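Local coordinates for periplasmic solute binding protein (Pectobacterium atrosepticum, PDB 4RY1) that probably binds a sugar or related solute in the periplasm and delivers it to an ABC-type importer, at residues 192-206 against 394-407. Residues are numbered along the deposited sequence; the frame is centred on the assembly and turned at random.
Sequences KQSIAYSRDQVRELF and VADDFLSGANRILK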
ATOM      1  N   LYS A 192     -15.287  16.331 -10.384  1.00 26.23           N
ATOM      2  CA  LYS A 192     -15.583  16.166 -11.820  1.00 28.31           C
ATOM      3  C   LYS A 192     -15.764  14.705 -12.246  1.00 32.48           C
ATOM      4  O   LYS A 192     -16.128  14.429 -13.391  1.00 46.30           O
ATOM      5  CB  LYS A 192     -14.491  16.802 -12.679  1.00 48.49           C
ATOM      6  CG  LYS A 192     -14.329  18.307 -12.526  1.00 98.21           C
ATOM      7  CD  LYS A 192     -13.550  18.852 -13.721  1.00127.45           C
ATOM      8  CE  LYS A 192     -12.843  20.186 -13.497  1.00 79.26           C
ATOM      9  NZ  LYS A 192     -13.322  21.015 -12.359  1.00103.27           N
ATOM     10  N   GLN A 193     -15.488  13.780 -11.318  1.00 23.58           N
ATOM     11  CA  GLN A 193     -15.544  12.323 -11.553  1.00 25.90           C
ATOM     12  C   GLN A 193     -14.676  11.947 -12.733  1.00 22.67           C
ATOM     13  O   GLN A 193     -15.081  11.184 -13.609  1.00 26.55           O
ATOM     14  CB  GLN A 193     -16.980  11.868 -11.755  1.00 28.66           C
ATOM     15  CG  GLN A 193     -17.799  12.273 -10.553  1.00 28.33           C
ATOM     16  CD  GLN A 193     -19.257  11.905 -10.583  1.00 48.18           C
ATOM     17  OE1 GLN A 193     -19.787  11.379 -11.565  1.00 69.15           O
ATOM     18  NE2 GLN A 193     -19.933  12.197  -9.478  1.00 65.22           N
ATOM     19  N   SER A 194     -13.453  12.470 -12.707  0.50 20.57           N
ATOM     20  CA  SER A 194     -12.563  12.433 -13.860  0.50 21.04           C
ATOM     21  C   SER A 194     -11.098  12.464 -13.487  0.50 21.99           C
ATOM     22  O   SER A 194     -10.718  12.781 -12.353  0.50 22.79           O
ATOM     23  CB  SER A 194     -12.851  13.622 -14.804  0.50 22.80           C
ATOM     24  OG  SER A 194     -14.173  13.584 -15.320  0.50 27.68           O
ATOM     25  N   ILE A 195     -10.285  12.111 -14.473  1.00 22.53           N
ATOM     26  CA  ILE A 195      -8.853  12.330 -14.398  1.00 22.00           C
ATOM     27  C   ILE A 195      -8.612  13.859 -14.367  1.00 23.75           C
ATOM     28  O   ILE A 195      -9.205  14.618 -15.139  1.00 26.79           O
ATOM     29  CB  ILE A 195      -8.125  11.656 -15.589  1.00 22.35           C
ATOM     30  CG1 ILE A 195      -8.208  10.124 -15.507  1.00 19.74           C
ATOM     31  CG2 ILE A 195      -6.672  12.107 -15.681  1.00 23.04           C
ATOM     32  CD1 ILE A 195      -7.437   9.500 -14.357  1.00 22.27           C
ATOM     33  N   ALA A 196      -7.773  14.296 -13.437  1.00 21.64           N
ATOM     34  CA  ALA A 196      -7.433  15.715 -13.262  1.00 21.11           C
ATOM     35  C   ALA A 196      -6.352  16.200 -14.240  1.00 21.88           C
ATOM     36  O   ALA A 196      -6.260  17.395 -14.560  1.00 27.43           O
ATOM     37  CB  ALA A 196      -6.988  15.983 -11.836  1.00 21.80           C
ATOM     38  N   TYR A 197      -5.506  15.275 -14.672  1.00 23.17           N
ATOM     39  CA  TYR A 197      -4.479  15.584 -15.677  1.00 22.39           C
ATOM     40  C   TYR A 197      -5.137  15.963 -17.003  1.00 22.60           C
ATOM     41  O   TYR A 197      -6.123  15.365 -17.423  1.00 23.10           O
ATOM     42  CB  TYR A 197      -3.519  14.400 -15.904  1.00 20.90           C
ATOM     43  CG  TYR A 197      -2.699  13.933 -14.719  1.00 20.05           C
ATOM     44  CD1 TYR A 197      -2.500  14.713 -13.596  1.00 21.57           C
ATOM     45  CD2 TYR A 197      -2.099  12.687 -14.747  1.00 21.63           C
ATOM     46  CE1 TYR A 197      -1.747  14.256 -12.517  1.00 19.64           C
ATOM     47  CE2 TYR A 197      -1.353  12.222 -13.683  1.00 20.30           C
ATOM     48  CZ  TYR A 197      -1.174  13.003 -12.570  1.00 24.17           C
ATOM     49  OH  TYR A 197      -0.434  12.503 -11.532  1.00 20.03           O
ATOM     50  N   SER A 198      -4.589  16.987 -17.640  1.00 25.37           N
ATOM     51  CA  SER A 198      -4.941  17.304 -19.020  1.00 24.76           C
ATOM     52  C   SER A 198      -4.505  16.185 -19.970  1.00 26.65           C
ATOM     53  O   SER A 198      -3.719  15.298 -19.606  1.00 25.43           O
ATOM     54  CB  SER A 198      -4.234  18.589 -19.445  1.00 30.25           C
ATOM     55  OG  SER A 198      -2.823  18.389 -19.481  1.00 28.71           O
ATOM     56  N   ARG A 199      -4.991  16.248 -21.201  1.00 26.45           N
ATOM     57  CA  ARG A 199      -4.563  15.298 -22.225  1.00 24.09           C
ATOM     58  C   ARG A 199      -3.032  15.272 -22.298  1.00 25.64           C
ATOM     59  O   ARG A 199      -2.416  14.208 -22.364  1.00 29.24           O
ATOM     60  CB  ARG A 199      -5.137  15.662 -23.588  1.00 30.69           C
ATOM     61  CG  ARG A 199      -4.552  14.834 -24.728  1.00 33.03           C
ATOM     62  CD  ARG A 199      -4.621  15.579 -26.047  1.00 44.57           C
ATOM     63  NE  ARG A 199      -3.590  16.608 -26.162  1.00 57.92           N
ATOM     64  CZ  ARG A 199      -3.441  17.383 -27.232  1.00 76.90           C
ATOM     65  NH1 ARG A 199      -2.483  18.299 -27.267  1.00 62.56           N
ATOM     66  NH2 ARG A 199      -4.251  17.236 -28.275  1.00 59.86           N
ATOM     67  N   ASP A 200      -2.416  16.451 -22.296  1.00 28.62           N
ATOM     68  CA  ASP A 200      -0.945  16.575 -22.325  1.00 24.84           C
ATOM     69  C   ASP A 200      -0.238  15.972 -21.112  1.00 31.31           C
ATOM     70  O   ASP A 200       0.820  15.344 -21.226  1.00 26.84           O
ATOM     71  CB  ASP A 200      -0.534  18.040 -22.499  1.00 29.64           C
ATOM     72  CG  ASP A 200      -0.627  18.503 -23.945  1.00 43.59           C
ATOM     73  OD1 ASP A 200      -1.054  17.700 -24.812  1.00 32.59           O
ATOM     74  OD2 ASP A 200      -0.287  19.676 -24.211  1.00 47.03           O
ATOM     75  N   GLN A 201      -0.828  16.151 -19.947  1.00 26.84           N
ATOM     76  CA  GLN A 201      -0.267  15.578 -18.719  1.00 22.79           C
ATOM     77  C   GLN A 201      -0.340  14.042 -18.650  1.00 20.71           C
ATOM     78  O   GLN A 201       0.582  13.395 -18.157  1.00 24.44           O
ATOM     79  CB  GLN A 201      -0.925  16.222 -17.511  1.00 23.58           C
ATOM     80  CG  GLN A 201      -0.437  17.645 -17.327  1.00 22.97           C
ATOM     81  CD  GLN A 201      -1.200  18.407 -16.260  1.00 21.79           C
ATOM     82  OE1 GLN A 201      -2.424  18.271 -16.132  1.00 27.34           O
ATOM     83  NE2 GLN A 201      -0.485  19.235 -15.514  1.00 25.12           N
ATOM     84  N   VAL A 202      -1.417  13.478 -19.166  1.00 21.21           N
ATOM     85  CA  VAL A 202      -1.545  12.011 -19.295  1.00 20.49           C
ATOM     86  C   VAL A 202      -0.462  11.497 -20.258  1.00 22.88           C
ATOM     87  O   VAL A 202       0.172  10.481 -20.009  1.00 22.17           O
ATOM     88  CB  VAL A 202      -2.942  11.571 -19.733  1.00 24.21           C
ATOM     89  CG1 VAL A 202      -2.993  10.071 -19.897  1.00 24.21           C
ATOM     90  CG2 VAL A 202      -3.970  12.020 -18.691  1.00 21.85           C
ATOM     91  N   ARG A 203      -0.232  12.204 -21.356  1.00 24.85           N
ATOM     92  CA  ARG A 203       0.920  11.857 -22.222  1.00 22.53           C
ATOM     93  C   ARG A 203       2.281  11.876 -21.536  1.00 22.30           C
ATOM     94  O   ARG A 203       3.125  11.011 -21.767  1.00 25.49           O
ATOM     95  CB  ARG A 203       0.986  12.786 -23.410  1.00 31.29           C
ATOM     96  CG  ARG A 203      -0.062  12.443 -24.415  1.00 25.48           C
ATOM     97  CD  ARG A 203      -0.188  13.548 -25.443  1.00 32.78           C
ATOM     98  NE  ARG A 203      -1.269  13.246 -26.367  1.00 30.57           N
ATOM     99  CZ  ARG A 203      -1.472  13.890 -27.511  1.00 42.18           C
ATOM    100  NH1 ARG A 203      -0.676  14.890 -27.874  1.00 31.80           N
ATOM    101  NH2 ARG A 203      -2.482  13.537 -28.294  1.00 30.50           N
ATOM    102  N   GLU A 204       2.480  12.894 -20.716  1.00 24.93           N
ATOM    103  CA  GLU A 204       3.686  13.065 -19.932  1.00 25.80           C
ATOM    104  C   GLU A 204       3.846  11.904 -18.945  1.00 24.35           C
ATOM    105  O   GLU A 204       4.956  11.439 -18.717  1.00 25.05           O
ATOM    106  CB  GLU A 204       3.649  14.413 -19.205  1.00 25.44           C
ATOM    107  CG  GLU A 204       4.880  14.714 -18.366  1.00 25.33           C
ATOM    108  CD  GLU A 204       4.909  16.131 -17.829  1.00 19.95           C
ATOM    109  OE1 GLU A 204       3.876  16.831 -17.937  1.00 27.68           O
ATOM    110  OE2 GLU A 204       5.943  16.509 -17.242  1.00 26.35           O
ATOM    111  N   LEU A 205       2.724  11.436 -18.395  1.00 21.09           N
ATOM    112  CA  LEU A 205       2.714  10.314 -17.441  1.00 20.91           C
ATOM    113  C   LEU A 205       3.172   9.034 -18.137  1.00 20.82           C
ATOM    114  O   LEU A 205       4.051   8.317 -17.633  1.00 20.46           O
ATOM    115  CB  LEU A 205       1.316  10.128 -16.837  1.00 19.96           C
ATOM    116  CG  LEU A 205       1.135   8.895 -15.945  1.00 19.50           C
ATOM    117  CD1 LEU A 205       1.920   9.020 -14.651  1.00 23.04           C
ATOM    118  CD2 LEU A 205      -0.349   8.683 -15.695  1.00 18.95           C
ATOM    119  N   PHE A 206       2.577   8.750 -19.291  1.00 18.66           N
ATOM    120  CA  PHE A 206       3.035   7.611 -20.106  1.00 20.37           C
ATOM    121  C   PHE A 206       4.468   7.793 -20.599  1.00 21.12           C
ATOM    122  O   PHE A 206       5.245   6.833 -20.654  1.00 22.83           O
ATOM    123  CB  PHE A 206       2.072   7.278 -21.236  1.00 21.08           C
ATOM    124  CG  PHE A 206       0.867   6.521 -20.779  1.00 20.50           C
ATOM    125  CD1 PHE A 206       0.897   5.134 -20.649  1.00 19.02           C
ATOM    126  CD2 PHE A 206      -0.278   7.196 -20.392  1.00 21.86           C
ATOM    127  CE1 PHE A 206      -0.225   4.444 -20.197  1.00 20.82           C
ATOM    128  CE2 PHE A 206      -1.390   6.517 -19.925  1.00 21.95           C
ATOM    129  CZ  PHE A 206      -1.373   5.139 -19.838  1.00 18.46           C
ATOM    130  N   VAL A 394      -2.068   5.636 -26.969  1.00 28.25           N
ATOM    131  CA  VAL A 394      -2.261   4.796 -25.773  1.00 27.10           C
ATOM    132  C   VAL A 394      -2.710   5.675 -24.597  1.00 24.49           C
ATOM    133  O   VAL A 394      -3.674   5.372 -23.888  1.00 26.00           O
ATOM    134  CB  VAL A 394      -0.980   3.995 -25.456  1.00 24.82           C
ATOM    135  CG1 VAL A 394      -1.047   3.318 -24.075  1.00 23.51           C
ATOM    136  CG2 VAL A 394      -0.752   2.953 -26.538  1.00 27.09           C
ATOM    137  N   ALA A 395      -2.026   6.796 -24.450  1.00 24.50           N
ATOM    138  CA  ALA A 395      -2.346   7.762 -23.403  1.00 25.80           C
ATOM    139  C   ALA A 395      -3.742   8.358 -23.546  1.00 27.47           C
ATOM    140  O   ALA A 395      -4.541   8.338 -22.610  1.00 24.75           O
ATOM    141  CB  ALA A 395      -1.308   8.861 -23.394  1.00 24.54           C
ATOM    142  N   ASP A 396      -4.049   8.881 -24.722  1.00 28.14           N
ATOM    143  CA  ASP A 396      -5.375   9.449 -24.949  1.00 27.60           C
ATOM    144  C   ASP A 396      -6.481   8.394 -24.710  1.00 24.10           C
ATOM    145  O   ASP A 396      -7.546   8.710 -24.184  1.00 32.58           O
ATOM    146  CB  ASP A 396      -5.509  10.004 -26.371  1.00 31.92           C
ATOM    147  CG  ASP A 396      -4.544  11.150 -26.680  1.00 29.14           C
ATOM    148  OD1 ASP A 396      -3.809  11.651 -25.803  1.00 31.48           O
ATOM    149  OD2 ASP A 396      -4.527  11.566 -27.862  1.00 36.23           O
ATOM    150  N   ASP A 397      -6.238   7.157 -25.136  1.00 26.54           N
ATOM    151  CA  ASP A 397      -7.198   6.065 -24.917  1.00 24.66           C
ATOM    152  C   ASP A 397      -7.322   5.716 -23.435  1.00 24.71           C
ATOM    153  O   ASP A 397      -8.410   5.397 -22.952  1.00 25.92           O
ATOM    154  CB  ASP A 397      -6.831   4.808 -25.702  1.00 25.36           C
ATOM    155  CG  ASP A 397      -7.015   4.976 -27.208  1.00 43.91           C
ATOM    156  OD1 ASP A 397      -7.417   6.072 -27.676  1.00 41.45           O
ATOM    157  OD2 ASP A 397      -6.759   3.993 -27.927  1.00 41.64           O
ATOM    158  N   PHE A 398      -6.201   5.775 -22.727  1.00 25.17           N
ATOM    159  CA  PHE A 398      -6.240   5.578 -21.277  1.00 24.37           C
ATOM    160  C   PHE A 398      -7.135   6.656 -20.648  1.00 24.03           C
ATOM    161  O   PHE A 398      -8.003   6.360 -19.838  1.00 23.33           O
ATOM    162  CB  PHE A 398      -4.845   5.583 -20.638  1.00 22.73           C
ATOM    163  CG  PHE A 398      -4.885   5.610 -19.132  1.00 23.11           C
ATOM    164  CD1 PHE A 398      -5.076   4.433 -18.404  1.00 21.54           C
ATOM    165  CD2 PHE A 398      -4.772   6.803 -18.449  1.00 22.05           C
ATOM    166  CE1 PHE A 398      -5.146   4.459 -17.016  1.00 20.50           C
ATOM    167  CE2 PHE A 398      -4.839   6.834 -17.070  1.00 22.18           C
ATOM    168  CZ  PHE A 398      -5.017   5.661 -16.350  1.00 18.65           C
ATOM    169  N   LEU A 399      -6.938   7.899 -21.053  1.00 26.27           N
ATOM    170  CA  LEU A 399      -7.722   9.002 -20.494  1.00 23.80           C
ATOM    171  C   LEU A 399      -9.238   8.818 -20.676  1.00 25.91           C
ATOM    172  O   LEU A 399      -9.991   8.980 -19.733  1.00 26.49           O
ATOM    173  CB  LEU A 399      -7.258  10.322 -21.097  1.00 22.65           C
ATOM    174  CG  LEU A 399      -8.075  11.558 -20.717  1.00 23.38           C
ATOM    175  CD1 LEU A 399      -8.107  11.755 -19.205  1.00 25.87           C
ATOM    176  CD2 LEU A 399      -7.477  12.771 -21.415  1.00 40.04           C
ATOM    177  N   SER A 400      -9.675   8.505 -21.890  1.00 25.71           N
ATOM    178  CA  SER A 400     -11.109   8.308 -22.156  1.00 27.77           C
ATOM    179  C   SER A 400     -11.668   7.099 -21.383  1.00 25.06           C
ATOM    180  O   SER A 400     -12.741   7.172 -20.798  1.00 30.05           O
ATOM    181  CB  SER A 400     -11.386   8.192 -23.668  1.00 37.72           C
ATOM    182  OG  SER A 400     -10.532   7.254 -24.286  1.00 85.35           O
ATOM    183  N   GLY A 401     -10.925   5.996 -21.363  1.00 25.83           N
ATOM    184  CA  GLY A 401     -11.399   4.792 -20.664  1.00 25.01           C
ATOM    185  C   GLY A 401     -11.418   4.985 -19.146  1.00 22.88           C
ATOM    186  O   GLY A 401     -12.347   4.545 -18.441  1.00 20.73           O
ATOM    187  N   ALA A 402     -10.377   5.642 -18.649  1.00 20.72           N
ATOM    188  CA  ALA A 402     -10.272   5.968 -17.220  1.00 22.97           C
ATOM    189  C   ALA A 402     -11.456   6.838 -16.804  1.00 23.76           C
ATOM    190  O   ALA A 402     -12.090   6.602 -15.770  1.00 20.62           O
ATOM    191  CB  ALA A 402      -8.956   6.664 -16.903  1.00 20.87           C
ATOM    192  N   ASN A 403     -11.786   7.817 -17.642  1.00 22.37           N
ATOM    193  CA  ASN A 403     -12.907   8.711 -17.325  1.00 22.54           C
ATOM    194  C   ASN A 403     -14.253   7.972 -17.301  1.00 22.97           C
ATOM    195  O   ASN A 403     -15.085   8.241 -16.431  1.00 24.93           O
ATOM    196  CB  ASN A 403     -12.936   9.923 -18.248  1.00 24.04           C
ATOM    197  CG  ASN A 403     -11.934  10.992 -17.834  1.00 21.21           C
ATOM    198  OD1 ASN A 403     -11.468  11.015 -16.686  1.00 26.59           O
ATOM    199  ND2 ASN A 403     -11.602  11.892 -18.757  1.00 26.58           N
ATOM    200  N   ARG A 404     -14.452   7.026 -18.220  1.00 23.12           N
ATOM    201  CA  ARG A 404     -15.641   6.146 -18.165  1.00 28.15           C
ATOM    202  C   ARG A 404     -15.692   5.365 -16.850  1.00 23.30           C
ATOM    203  O   ARG A 404     -16.730   5.282 -16.230  1.00 23.25           O
ATOM    204  CB  ARG A 404     -15.733   5.184 -19.364  1.00 23.79           C
ATOM    205  CG  ARG A 404     -15.969   5.893 -20.704  1.00 28.06           C
ATOM    206  CD  ARG A 404     -16.108   4.932 -21.879  1.00 50.28           C
ATOM    207  NE  ARG A 404     -14.849   4.370 -22.383  1.00 76.83           N
ATOM    208  CZ  ARG A 404     -13.990   4.998 -23.188  1.00 53.82           C
ATOM    209  NH1 ARG A 404     -14.206   6.250 -23.576  1.00 97.17           N
ATOM    210  NH2 ARG A 404     -12.890   4.372 -23.596  1.00 40.22           N
ATOM    211  N   ILE A 405     -14.562   4.797 -16.442  1.00 22.90           N
ATOM    212  CA  ILE A 405     -14.499   4.020 -15.191  1.00 20.13           C
ATOM    213  C   ILE A 405     -14.864   4.890 -13.990  1.00 20.63           C
ATOM    214  O   ILE A 405     -15.663   4.505 -13.146  1.00 19.37           O
ATOM    215  CB  ILE A 405     -13.104   3.399 -14.975  1.00 18.73           C
ATOM    216  CG1 ILE A 405     -12.867   2.277 -15.982  1.00 20.24           C
ATOM    217  CG2 ILE A 405     -12.956   2.862 -13.547  1.00 18.06           C
ATOM    218  CD1 ILE A 405     -11.413   1.940 -16.214  1.00 21.63           C
ATOM    219  N   LEU A 406     -14.268   6.076 -13.938  1.00 18.20           N
ATOM    220  CA  LEU A 406     -14.481   7.002 -12.817  1.00 20.60           C
ATOM    221  C   LEU A 406     -15.906   7.527 -12.711  1.00 20.25           C
ATOM    222  O   LEU A 406     -16.401   7.762 -11.620  1.00 21.64           O
ATOM    223  CB  LEU A 406     -13.458   8.141 -12.849  1.00 19.37           C
ATOM    224  CG  LEU A 406     -11.995   7.709 -12.634  1.00 20.96           C
ATOM    225  CD1 LEU A 406     -11.091   8.918 -12.765  1.00 23.94           C
ATOM    226  CD2 LEU A 406     -11.717   7.045 -11.282  1.00 21.41           C
ATOM    227  N   LYS A 407     -16.575   7.698 -13.839  1.00 25.73           N
ATOM    228  CA  LYS A 407     -17.975   8.129 -13.786  1.00 24.01           C
ATOM    229  C   LYS A 407     -18.879   7.069 -13.156  1.00 25.76           C
ATOM    230  O   LYS A 407     -19.898   7.374 -12.551  1.00 29.43           O
ATOM    231  CB  LYS A 407     -18.450   8.519 -15.177  1.00 30.30           C
ATOM    232  CG  LYS A 407     -18.125   9.975 -15.454  1.00 52.86           C
ATOM    233  CD  LYS A 407     -19.253  10.849 -14.928  1.00 72.19           C
ATOM    234  CE  LYS A 407     -18.862  12.297 -14.693  1.00 81.33           C
ATOM    235  NZ  LYS A 407     -19.934  13.011 -13.936  1.00 54.18           N
TER
HETATM  236  O   HOH W   1     -15.453  11.066 -16.306  1.00 36.35           O
HETATM  237  O   HOH W   2     -10.276  14.344 -17.710  1.00 28.25           O
HETATM  238  O   HOH W   3      -3.710  11.792 -22.966  1.00 34.75           O
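N403 holds the backbone of I195 where helix 394-407 runs along the end of a beta-hairpin and the start of the next helix, on the periphery of a periplasmic-binding-protein fold. A side chain can stand in for a strand partner: N403 OD1 accepts the N-H of I195 N at 2.7 Å, in the carbonyl plane and almost straight (175°). Its amide's other end, ND2, donates to a water that also bonds I195 O, so one asparagine serves both backbone polar groups of I195. The side chain of I195 meanwhile packs against L399, A402 and L406, its CB 3.6 Å from L399 CD1. V202 carries this apolar seam onward, CG1 meeting the edge of the F398 ring. With CG of F206 beside its backbone N (chi1 -78°), the ring turns its edge to the F398 face in an offset T-shaped pair, centroids 5.4 Å apart, while CD2 of F206 rests 3.6 Å from A395 CB.

From helix 199-206, R203 grips D396 side-on, NE to OD1 (3.1 Å) and NH2 to the syn lone pair of OD2 (2.9 Å), the two planar groups nearly coplanar. The hairpin turn carries a G1 bulge at Q193 and S194, where K407 NZ meets Q193 OE1 at 2.9 Å from above its carbonyl plane. Further out, W377 of helix 371-385 meets the F206 ring. The carboxylates of D200 and D396 probably offset the crowding of charge where R199, while binding D200, lays NE over the centre of the R203 guanidinium.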